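Local coordinates for DUF3809 domain-containing protein (PDB 3NQN), which is of unknown function but binds calcium ions and belongs to a family grouped with the Bet v 1-like proteins, at residues Leu22-Arg26 and Glu104-Ala108; Val35-Arg39 and Glu141-Lys145; Glu46-Leu52 and Leu64-Ile70. All coordinates share one frame; numbering follows the deposited sequence. Where two conformers were deposited one is given.

Contact 1 (Leu22-Arg26 and Glu104-Ala108); sequences LAFVR and EMAFA
The selenium of Met-105, a selenomethionine, is the bump that fits the hollow between Phe-24 and Val-25 on the helix. It lies 3.7 Å from Phe-24 CD2 and 3.8 Å from Val-25 CG1, so one atom wedges against two consecutive helix residues. With the Phe-24 ring it makes an oblique Met-aromatic contact, 58° off the ring normal. The methionine chain runs out straight to SE and bends only at its last torsion, while the Phe-24 side chain crosses it at about a right angle.

Val-25 supplies the second bump. With CG1 set opposite the carbonyl carbon (chi1 -61°), this methyl faces the sheet and meets the far end of the Phe-107 ring, 3.7 Å from CZ. Phe-107 CZ in turn comes near the edge of the Phe-24 ring, at a looser 4.4 Å from CE2. All four side chains are buried, and the packing is wholly apolar. Helix 18-26 thus rests on strand 104-114, where the axes of segments 22-26 and 104-108 approach to 10.1 Å, 22° from parallel; Ala-97 of strand 90-99 also touches Val-25, and helix 28-31 packs on Phe-24.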
loop_
_atom_site.group_PDB
_atom_site.type_symbol
_atom_site.label_atom_id
_atom_site.label_comp_id
_atom_site.label_asym_id
_atom_site.label_seq_id
_atom_site.Cartn_x
_atom_site.Cartn_y
_atom_site.Cartn_z
ATOM N N LEU A 22 -16.918 -7.666 -29.573
ATOM C CA LEU A 22 -17.440 -8.504 -28.465
ATOM C C LEU A 22 -16.304 -9.166 -27.696
ATOM O O LEU A 22 -16.297 -9.159 -26.472
ATOM C CB LEU A 22 -18.375 -9.591 -29.001
ATOM C CG LEU A 22 -19.858 -9.333 -29.051
ATOM C CD1 LEU A 22 -20.560 -10.484 -29.799
ATOM C CD2 LEU A 22 -20.411 -9.191 -27.639
ATOM N N ALA A 23 -15.336 -9.748 -28.424
ATOM C CA ALA A 23 -14.202 -10.414 -27.802
ATOM C C ALA A 23 -13.350 -9.438 -27.003
ATOM O O ALA A 23 -12.864 -9.759 -25.916
ATOM C CB ALA A 23 -13.337 -11.121 -28.871
ATOM N N PHE A 24 -13.154 -8.257 -27.563
ATOM C CA PHE A 24 -12.351 -7.197 -26.940
ATOM C C PHE A 24 -12.953 -6.734 -25.595
ATOM O O PHE A 24 -12.257 -6.666 -24.586
ATOM C CB PHE A 24 -12.255 -6.021 -27.927
ATOM C CG PHE A 24 -11.530 -4.821 -27.399
ATOM C CD1 PHE A 24 -10.164 -4.714 -27.521
ATOM C CD2 PHE A 24 -12.230 -3.752 -26.882
ATOM C CE1 PHE A 24 -9.503 -3.584 -27.077
ATOM C CE2 PHE A 24 -11.569 -2.615 -26.441
ATOM C CZ PHE A 24 -10.207 -2.544 -26.537
ATOM N N VAL A 25 -14.245 -6.446 -25.580
ATOM C CA VAL A 25 -14.889 -5.957 -24.349
ATOM C C VAL A 25 -15.044 -7.040 -23.297
ATOM O O VAL A 25 -15.203 -6.732 -22.107
ATOM C CB VAL A 25 -16.282 -5.265 -24.618
ATOM C CG1 VAL A 25 -16.107 -4.022 -25.548
ATOM C CG2 VAL A 25 -17.271 -6.246 -25.183
ATOM N N ARG A 26 -14.995 -8.301 -23.714
ATOM C CA ARG A 26 -15.190 -9.419 -22.780
ATOM C C ARG A 26 -13.916 -9.889 -22.122
ATOM O O ARG A 26 -13.979 -10.680 -21.174
ATOM C CB ARG A 26 -15.873 -10.591 -23.470
ATOM C CG ARG A 26 -17.344 -10.343 -23.740
ATOM C CD ARG A 26 -17.933 -11.381 -24.619
ATOM N NE ARG A 26 -19.388 -11.313 -24.622
ATOM C CZ ARG A 26 -20.168 -11.947 -25.493
ATOM N NH1 ARG A 26 -19.639 -12.699 -26.450
ATOM N NH2 ARG A 26 -21.483 -11.831 -25.406
ATOM N N GLU A 104 -19.290 -1.160 -33.542
ATOM C CA GLU A 104 -19.535 0.030 -32.740
ATOM C C GLU A 104 -19.623 -0.359 -31.255
ATOM O O GLU A 104 -20.477 -1.157 -30.878
ATOM C CB GLU A 104 -20.846 0.690 -33.184
ATOM C CG GLU A 104 -20.878 1.138 -34.664
ATOM C CD GLU A 104 -19.928 2.289 -34.954
ATOM O OE1 GLU A 104 -19.472 2.934 -33.993
ATOM O OE2 GLU A 104 -19.652 2.559 -36.145
HETATM N N MSE A 105 -18.744 0.192 -30.427
HETATM C CA MSE A 105 -18.754 -0.107 -28.998
HETATM C C MSE A 105 -19.212 1.096 -28.175
HETATM O O MSE A 105 -18.931 2.238 -28.518
HETATM C CB MSE A 105 -17.362 -0.545 -28.534
HETATM C CG MSE A 105 -16.860 -1.816 -29.234
HETATM SE SE MSE A 105 -15.094 -2.279 -28.718
HETATM C CE MSE A 105 -14.088 -0.701 -29.291
ATOM N N ALA A 106 -19.938 0.809 -27.102
ATOM C CA ALA A 106 -20.388 1.816 -26.149
ATOM C C ALA A 106 -19.857 1.417 -24.788
ATOM O O ALA A 106 -19.944 0.244 -24.394
ATOM C CB ALA A 106 -21.939 1.898 -26.112
ATOM N N PHE A 107 -19.317 2.395 -24.067
ATOM C CA PHE A 107 -18.801 2.185 -22.731
ATOM C C PHE A 107 -19.403 3.194 -21.768
ATOM O O PHE A 107 -19.662 4.336 -22.139
ATOM C CB PHE A 107 -17.279 2.367 -22.727
ATOM C CG PHE A 107 -16.547 1.380 -23.574
ATOM C CD1 PHE A 107 -16.118 0.179 -23.037
ATOM C CD2 PHE A 107 -16.268 1.657 -24.918
ATOM C CE1 PHE A 107 -15.445 -0.759 -23.828
ATOM C CE2 PHE A 107 -15.592 0.739 -25.704
ATOM C CZ PHE A 107 -15.176 -0.472 -25.158
ATOM N N ALA A 108 -19.627 2.742 -20.534
ATOM C CA ALA A 108 -19.983 3.592 -19.422
ATOM C C ALA A 108 -19.234 3.052 -18.191
ATOM O O ALA A 108 -19.282 1.835 -17.907
ATOM C CB ALA A 108 -21.494 3.560 -19.171
#

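Contact 2 (Val35-Arg39 and Glu141-Lys145); sequences VRFLR and ERVAK
Phe-37 and Arg-142 make the flat-group contact. In the conformer given, the aliphatic part of the arginine comes first: CG stands over the centre of the Phe-37 ring, 4.0 Å from the centroid and 10° off the normal, a CH-pi contact. The chain then bends at chi2 (82°), which turns a face of the guanidinium to the ring, with Phe-37 CZ over its centre, 3.5 Å from Arg-142 CZ. The two planes are 48° apart, so this is no flat stack. The other face of the ring is covered by Arg-36 CB, toward its rim.

Apolar packing continues at the base of the phenylalanine, where Val-143, also in the conformer given, sets CB against Phe-37 CB and CG2 3.8 Å from Leu-38 CD2. The loop between helix 28-31 and strand 41-43 is thereby laid against helix 122-153, the C-terminal helix that packs on the antiparallel sheet, consistent with the Bet v 1-like clan. Replacing Phe-37 by alanine would remove the ring, and Arg-142 would probably lose its platform and be freer to swing.

Among the polar groups, one water donates to both Arg-36 O and Val-143 O, each at 2.9 Å, bridging loop and helix. The like charges Arg-36 NH2 and Arg-142 NH2 come within 4.2 Å, and Arg-36 NH1 is paired by a salt bridge with Glu-149, about two turns beyond Arg-142.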
loop_
_atom_site.group_PDB
_atom_site.type_symbol
_atom_site.label_atom_id
_atom_site.label_comp_id
_atom_site.label_asym_id
_atom_site.label_seq_id
_atom_site.Cartn_x
_atom_site.Cartn_y
_atom_site.Cartn_z
ATOM N N VAL A 35 -4.976 1.237 -20.560
ATOM C CA VAL A 35 -5.615 2.150 -19.608
ATOM C C VAL A 35 -4.627 2.627 -18.535
ATOM O O VAL A 35 -3.881 1.839 -17.978
ATOM C CB VAL A 35 -6.844 1.504 -18.988
ATOM C CG1 VAL A 35 -7.371 2.320 -17.818
ATOM C CG2 VAL A 35 -7.934 1.340 -20.073
ATOM N N ARG A 36 -4.627 3.928 -18.271
ATOM C CA ARG A 36 -3.731 4.513 -17.287
ATOM C C ARG A 36 -4.471 4.809 -15.990
ATOM O O ARG A 36 -5.716 4.838 -15.947
ATOM C CB ARG A 36 -3.130 5.830 -17.813
ATOM C CG ARG A 36 -2.153 5.691 -19.006
ATOM C CD ARG A 36 -2.132 6.979 -19.841
ATOM N NE ARG A 36 -1.451 8.056 -19.170
ATOM C CZ ARG A 36 -1.740 9.353 -19.293
ATOM N NH1 ARG A 36 -2.771 9.774 -20.024
ATOM N NH2 ARG A 36 -1.008 10.239 -18.633
ATOM N N PHE A 37 -3.678 5.025 -14.937
ATOM C CA PHE A 37 -4.148 5.421 -13.608
ATOM C C PHE A 37 -4.837 4.314 -12.845
ATOM O O PHE A 37 -5.433 4.558 -11.794
ATOM C CB PHE A 37 -5.001 6.687 -13.677
ATOM C CG PHE A 37 -4.363 7.791 -14.467
ATOM C CD1 PHE A 37 -3.181 8.377 -14.031
ATOM C CD2 PHE A 37 -4.925 8.228 -15.668
ATOM C CE1 PHE A 37 -2.573 9.407 -14.767
ATOM C CE2 PHE A 37 -4.328 9.249 -16.401
ATOM C CZ PHE A 37 -3.151 9.840 -15.950
ATOM N N LEU A 38 -4.710 3.087 -13.349
ATOM C CA LEU A 38 -5.138 1.898 -12.630
ATOM C C LEU A 38 -3.886 1.054 -12.354
ATOM O O LEU A 38 -3.526 0.161 -13.135
ATOM C CB LEU A 38 -6.171 1.089 -13.435
ATOM C CG LEU A 38 -7.532 1.762 -13.689
ATOM C CD1 LEU A 38 -8.460 0.799 -14.439
ATOM C CD2 LEU A 38 -8.174 2.243 -12.377
ATOM N N ARG A 39 -3.235 1.320 -11.231
ATOM C CA ARG A 39 -1.978 0.660 -10.929
ATOM C C ARG A 39 -2.198 -0.783 -10.454
ATOM O O ARG A 39 -3.194 -1.086 -9.801
ATOM C CB ARG A 39 -1.194 1.457 -9.880
ATOM C CG ARG A 39 0.327 1.198 -9.918
ATOM C CD ARG A 39 1.054 1.940 -8.810
ATOM N NE ARG A 39 0.744 1.386 -7.488
ATOM C CZ ARG A 39 1.198 1.882 -6.335
ATOM N NH1 ARG A 39 1.968 2.970 -6.323
ATOM N NH2 ARG A 39 0.859 1.302 -5.186
ATOM N N GLU A 141 -11.697 11.661 -11.025
ATOM C CA GLU A 141 -11.885 12.378 -12.279
ATOM C C GLU A 141 -10.737 12.123 -13.270
ATOM O O GLU A 141 -10.981 11.938 -14.470
ATOM C CB GLU A 141 -12.034 13.885 -12.025
ATOM C CG GLU A 141 -13.353 14.284 -11.282
ATOM C CD GLU A 141 -14.633 14.039 -12.126
ATOM O OE1 GLU A 141 -14.529 13.855 -13.372
ATOM O OE2 GLU A 141 -15.738 14.029 -11.534
ATOM N N ARG A 142 -9.496 12.076 -12.777
ATOM C CA ARG A 142 -8.358 11.861 -13.657
ATOM C C ARG A 142 -8.509 10.506 -14.371
ATOM O O ARG A 142 -8.364 10.413 -15.605
ATOM C CB ARG A 142 -7.048 11.894 -12.868
ATOM C CG ARG A 142 -5.775 11.897 -13.742
ATOM C CD ARG A 142 -5.452 13.282 -14.241
ATOM N NE ARG A 142 -4.059 13.401 -14.687
ATOM C CZ ARG A 142 -3.642 13.278 -15.950
ATOM N NH1 ARG A 142 -4.507 13.025 -16.941
ATOM N NH2 ARG A 142 -2.347 13.421 -16.225
ATOM N N VAL A 143 -8.820 9.458 -13.611
ATOM C CA VAL A 143 -8.953 8.132 -14.209
ATOM C C VAL A 143 -10.161 8.088 -15.160
ATOM O O VAL A 143 -10.059 7.564 -16.261
ATOM C CB VAL A 143 -9.025 6.994 -13.140
ATOM C CG1 VAL A 143 -10.241 7.150 -12.243
ATOM C CG2 VAL A 143 -9.022 5.626 -13.822
ATOM N N ALA A 144 -11.265 8.700 -14.755
ATOM C CA ALA A 144 -12.498 8.687 -15.551
ATOM C C ALA A 144 -12.293 9.441 -16.878
ATOM O O ALA A 144 -12.599 8.928 -17.959
ATOM C CB ALA A 144 -13.649 9.308 -14.752
ATOM N N LYS A 145 -11.722 10.630 -16.780
ATOM C CA LYS A 145 -11.483 11.459 -17.948
ATOM C C LYS A 145 -10.502 10.864 -18.941
ATOM O O LYS A 145 -10.596 11.152 -20.127
ATOM C CB LYS A 145 -11.025 12.839 -17.526
ATOM C CG LYS A 145 -12.146 13.692 -16.909
ATOM C CD LYS A 145 -11.594 15.037 -16.483
ATOM C CE LYS A 145 -12.641 15.868 -15.763
ATOM N NZ LYS A 145 -12.035 17.085 -15.149
HETATM O O HOH W 1 -7.871 6.081 -17.407
#

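Contact 3 (Glu46-Leu52 and Leu64-Ile70); sequences EQVWGEL and LPFRSEI
Arg-67 and Gln-47 form the one side-chain hydrogen bond between these antiparallel strands: Arg-67 NE donates to Gln-47 OE1 at 2.7 Å, nearly in line with the amide C=O and 6° out of the guanidinium plane. The same guanidinium lies flat on the Trp-49 indole, centres 3.9 Å apart and planes at 8°, a cation-pi stack. An extended chain from CG to NE carries it there alongside the tryptophan.

Backbone donors and acceptors are met in pairs. Val-48 with Ser-68, Gly-50 with Phe-66, and Leu-52 with Leu-64 each exchange two N-H···O bonds, and Ile-70 N reaches Glu-46 O at 2.9 Å. The Phe-66 ring folds across Gly-50, whose N lies over one face, toward the rim. On this same buried side, Leu-52 CD1 packs 3.6 Å from Phe-66 CD2. Ser-68 OG is bonded to Val-93 O of strand 90-99.

The chemistry divides this hairpin in two: the Gln-47, Trp-49 and Arg-67 side is polar and aromatic, with the cation held by edge and face at once, whereas Val-48, Leu-52 and Phe-66 give the other an oily, buried character.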
loop_
_atom_site.group_PDB
_atom_site.type_symbol
_atom_site.label_atom_id
_atom_site.label_comp_id
_atom_site.label_asym_id
_atom_site.label_seq_id
_atom_site.Cartn_x
_atom_site.Cartn_y
_atom_site.Cartn_z
ATOM N N GLU A 46 -12.005 -14.131 -13.830
ATOM C CA GLU A 46 -13.247 -14.036 -13.067
ATOM C C GLU A 46 -13.435 -12.646 -12.466
ATOM O O GLU A 46 -14.530 -12.107 -12.462
ATOM C CB GLU A 46 -13.255 -15.079 -11.952
ATOM C CG GLU A 46 -13.466 -16.508 -12.459
ATOM C CD GLU A 46 -14.866 -16.712 -13.014
ATOM O OE1 GLU A 46 -15.804 -16.901 -12.207
ATOM O OE2 GLU A 46 -15.027 -16.683 -14.255
ATOM N N GLN A 47 -12.371 -12.108 -11.897
ATOM C CA GLN A 47 -12.407 -10.796 -11.332
ATOM C C GLN A 47 -11.227 -9.986 -11.826
ATOM O O GLN A 47 -10.243 -10.533 -12.326
ATOM C CB GLN A 47 -12.383 -10.879 -9.800
ATOM C CG GLN A 47 -13.515 -11.719 -9.231
ATOM C CD GLN A 47 -13.503 -11.798 -7.715
ATOM O OE1 GLN A 47 -12.554 -11.362 -7.058
ATOM N NE2 GLN A 47 -14.560 -12.368 -7.154
ATOM N N VAL A 48 -11.365 -8.678 -11.725
ATOM C CA VAL A 48 -10.306 -7.742 -12.065
ATOM C C VAL A 48 -10.029 -6.902 -10.820
ATOM O O VAL A 48 -10.964 -6.563 -10.065
ATOM C CB VAL A 48 -10.722 -6.815 -13.248
ATOM C CG1 VAL A 48 -9.650 -5.756 -13.515
ATOM C CG2 VAL A 48 -10.993 -7.645 -14.517
ATOM N N TRP A 49 -8.765 -6.589 -10.577
ATOM C CA TRP A 49 -8.404 -5.783 -9.409
ATOM C C TRP A 49 -7.194 -4.893 -9.657
ATOM O O TRP A 49 -6.442 -5.081 -10.624
ATOM C CB TRP A 49 -8.178 -6.664 -8.176
ATOM C CG TRP A 49 -7.083 -7.690 -8.324
ATOM C CD1 TRP A 49 -5.769 -7.553 -7.963
ATOM C CD2 TRP A 49 -7.220 -9.014 -8.847
ATOM N NE1 TRP A 49 -5.076 -8.714 -8.245
ATOM C CE2 TRP A 49 -5.942 -9.624 -8.788
ATOM C CE3 TRP A 49 -8.293 -9.743 -9.375
ATOM C CZ2 TRP A 49 -5.717 -10.928 -9.225
ATOM C CZ3 TRP A 49 -8.064 -11.037 -9.814
ATOM C CH2 TRP A 49 -6.785 -11.618 -9.736
ATOM N N GLY A 50 -7.014 -3.921 -8.773
ATOM C CA GLY A 50 -5.939 -2.971 -8.897
ATOM C C GLY A 50 -6.087 -1.898 -7.854
ATOM O O GLY A 50 -6.716 -2.117 -6.822
ATOM N N GLU A 51 -5.542 -0.722 -8.131
ATOM C CA GLU A 51 -5.612 0.369 -7.174
ATOM C C GLU A 51 -5.532 1.720 -7.860
ATOM O O GLU A 51 -4.971 1.843 -8.944
ATOM C CB GLU A 51 -4.483 0.214 -6.122
ATOM C CG GLU A 51 -3.087 0.174 -6.728
ATOM C CD GLU A 51 -2.019 -0.445 -5.812
ATOM O OE1 GLU A 51 -2.353 -1.023 -4.749
ATOM O OE2 GLU A 51 -0.839 -0.373 -6.186
ATOM N N LEU A 52 -6.183 2.708 -7.267
ATOM C CA LEU A 52 -6.058 4.079 -7.696
ATOM C C LEU A 52 -5.201 4.788 -6.675
ATOM O O LEU A 52 -5.217 4.426 -5.486
ATOM C CB LEU A 52 -7.420 4.771 -7.776
ATOM C CG LEU A 52 -8.423 4.290 -8.826
ATOM C CD1 LEU A 52 -8.826 2.865 -8.529
ATOM C CD2 LEU A 52 -9.663 5.212 -8.844
ATOM N N LEU A 64 -5.619 3.079 -3.077
ATOM C CA LEU A 64 -6.961 2.614 -2.711
ATOM C C LEU A 64 -7.305 1.440 -3.631
ATOM O O LEU A 64 -7.412 1.611 -4.867
ATOM C CB LEU A 64 -8.004 3.736 -2.899
ATOM C CG LEU A 64 -8.095 4.868 -1.867
ATOM C CD1 LEU A 64 -6.783 5.653 -1.737
ATOM C CD2 LEU A 64 -9.280 5.812 -2.225
ATOM N N PRO A 65 -7.489 0.246 -3.052
ATOM C CA PRO A 65 -7.742 -0.887 -3.905
ATOM C C PRO A 65 -9.180 -0.930 -4.439
ATOM O O PRO A 65 -10.073 -0.231 -3.925
ATOM C CB PRO A 65 -7.478 -2.074 -2.981
ATOM C CG PRO A 65 -7.827 -1.571 -1.631
ATOM C CD PRO A 65 -7.456 -0.129 -1.624
ATOM N N PHE A 66 -9.358 -1.683 -5.514
ATOM C CA PHE A 66 -10.673 -2.044 -6.014
ATOM C C PHE A 66 -10.579 -3.466 -6.504
ATOM O O PHE A 66 -9.484 -3.962 -6.819
ATOM C CB PHE A 66 -11.135 -1.142 -7.158
ATOM C CG PHE A 66 -10.418 -1.394 -8.477
ATOM C CD1 PHE A 66 -10.904 -2.341 -9.385
ATOM C CD2 PHE A 66 -9.292 -0.678 -8.813
ATOM C CE1 PHE A 66 -10.254 -2.574 -10.580
ATOM C CE2 PHE A 66 -8.636 -0.917 -10.006
ATOM C CZ PHE A 66 -9.123 -1.876 -10.888
ATOM N N ARG A 67 -11.728 -4.120 -6.550
ATOM C CA ARG A 67 -11.853 -5.443 -7.092
ATOM C C ARG A 67 -13.278 -5.552 -7.646
ATOM O O ARG A 67 -14.263 -5.225 -6.949
ATOM C CB ARG A 67 -11.607 -6.486 -6.012
ATOM C CG ARG A 67 -11.385 -7.888 -6.534
ATOM C CD ARG A 67 -10.890 -8.835 -5.409
ATOM N NE ARG A 67 -10.382 -10.107 -5.945
ATOM C CZ ARG A 67 -9.089 -10.468 -5.990
ATOM N NH1 ARG A 67 -8.128 -9.668 -5.517
ATOM N NH2 ARG A 67 -8.758 -11.644 -6.506
ATOM N N SER A 68 -13.390 -5.996 -8.884
ATOM C CA SER A 68 -14.680 -6.106 -9.543
ATOM C C SER A 68 -14.862 -7.463 -10.233
ATOM O O SER A 68 -13.922 -8.039 -10.761
ATOM C CB SER A 68 -14.838 -5.007 -10.569
ATOM O OG SER A 68 -14.766 -3.712 -9.979
ATOM N N GLU A 69 -16.096 -7.928 -10.240
ATOM C CA GLU A 69 -16.476 -9.174 -10.888
ATOM C C GLU A 69 -16.708 -8.912 -12.369
ATOM O O GLU A 69 -17.321 -7.897 -12.744
ATOM C CB GLU A 69 -17.764 -9.698 -10.240
ATOM C CG GLU A 69 -18.321 -10.978 -10.838
ATOM C CD GLU A 69 -19.703 -11.321 -10.283
ATOM O OE1 GLU A 69 -20.275 -10.483 -9.540
ATOM O OE2 GLU A 69 -20.224 -12.415 -10.605
ATOM N N ILE A 70 -16.191 -9.802 -13.216
ATOM C CA ILE A 70 -16.395 -9.695 -14.660
ATOM C C ILE A 70 -17.653 -10.481 -15.006
ATOM O O ILE A 70 -17.771 -11.652 -14.657
ATOM C CB ILE A 70 -15.229 -10.311 -15.447
ATOM C CG1 ILE A 70 -13.904 -9.664 -15.061
ATOM C CG2 ILE A 70 -15.467 -10.178 -16.954
ATOM C CD1 ILE A 70 -12.696 -10.489 -15.527
#

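How the contacts relate
Contacts 1 and 3 both reach the seven-stranded antiparallel sheet, with centres about 18 Å apart: contact 3 joins neighbouring strands 47-56 and 60-73, while contact 1 sets helix 18-26 on strand 104-114. Contact 2 has its centre about 13 Å from contact 3 and touches it. Leu-38 packs on Leu-52 and Phe-66, Val-143 on Leu-52, and Arg-39 forms a salt bridge with Glu-51. Contacts 1 and 2, centres about 18 Å apart, do not touch. Along the chain their segments alternate, and contact 3 falls within the span of each. Contacts 1 and 2, closing spans of 78 and 102 residues, thus tie helices 18-26 and 122-153 into one fold with the hairpin.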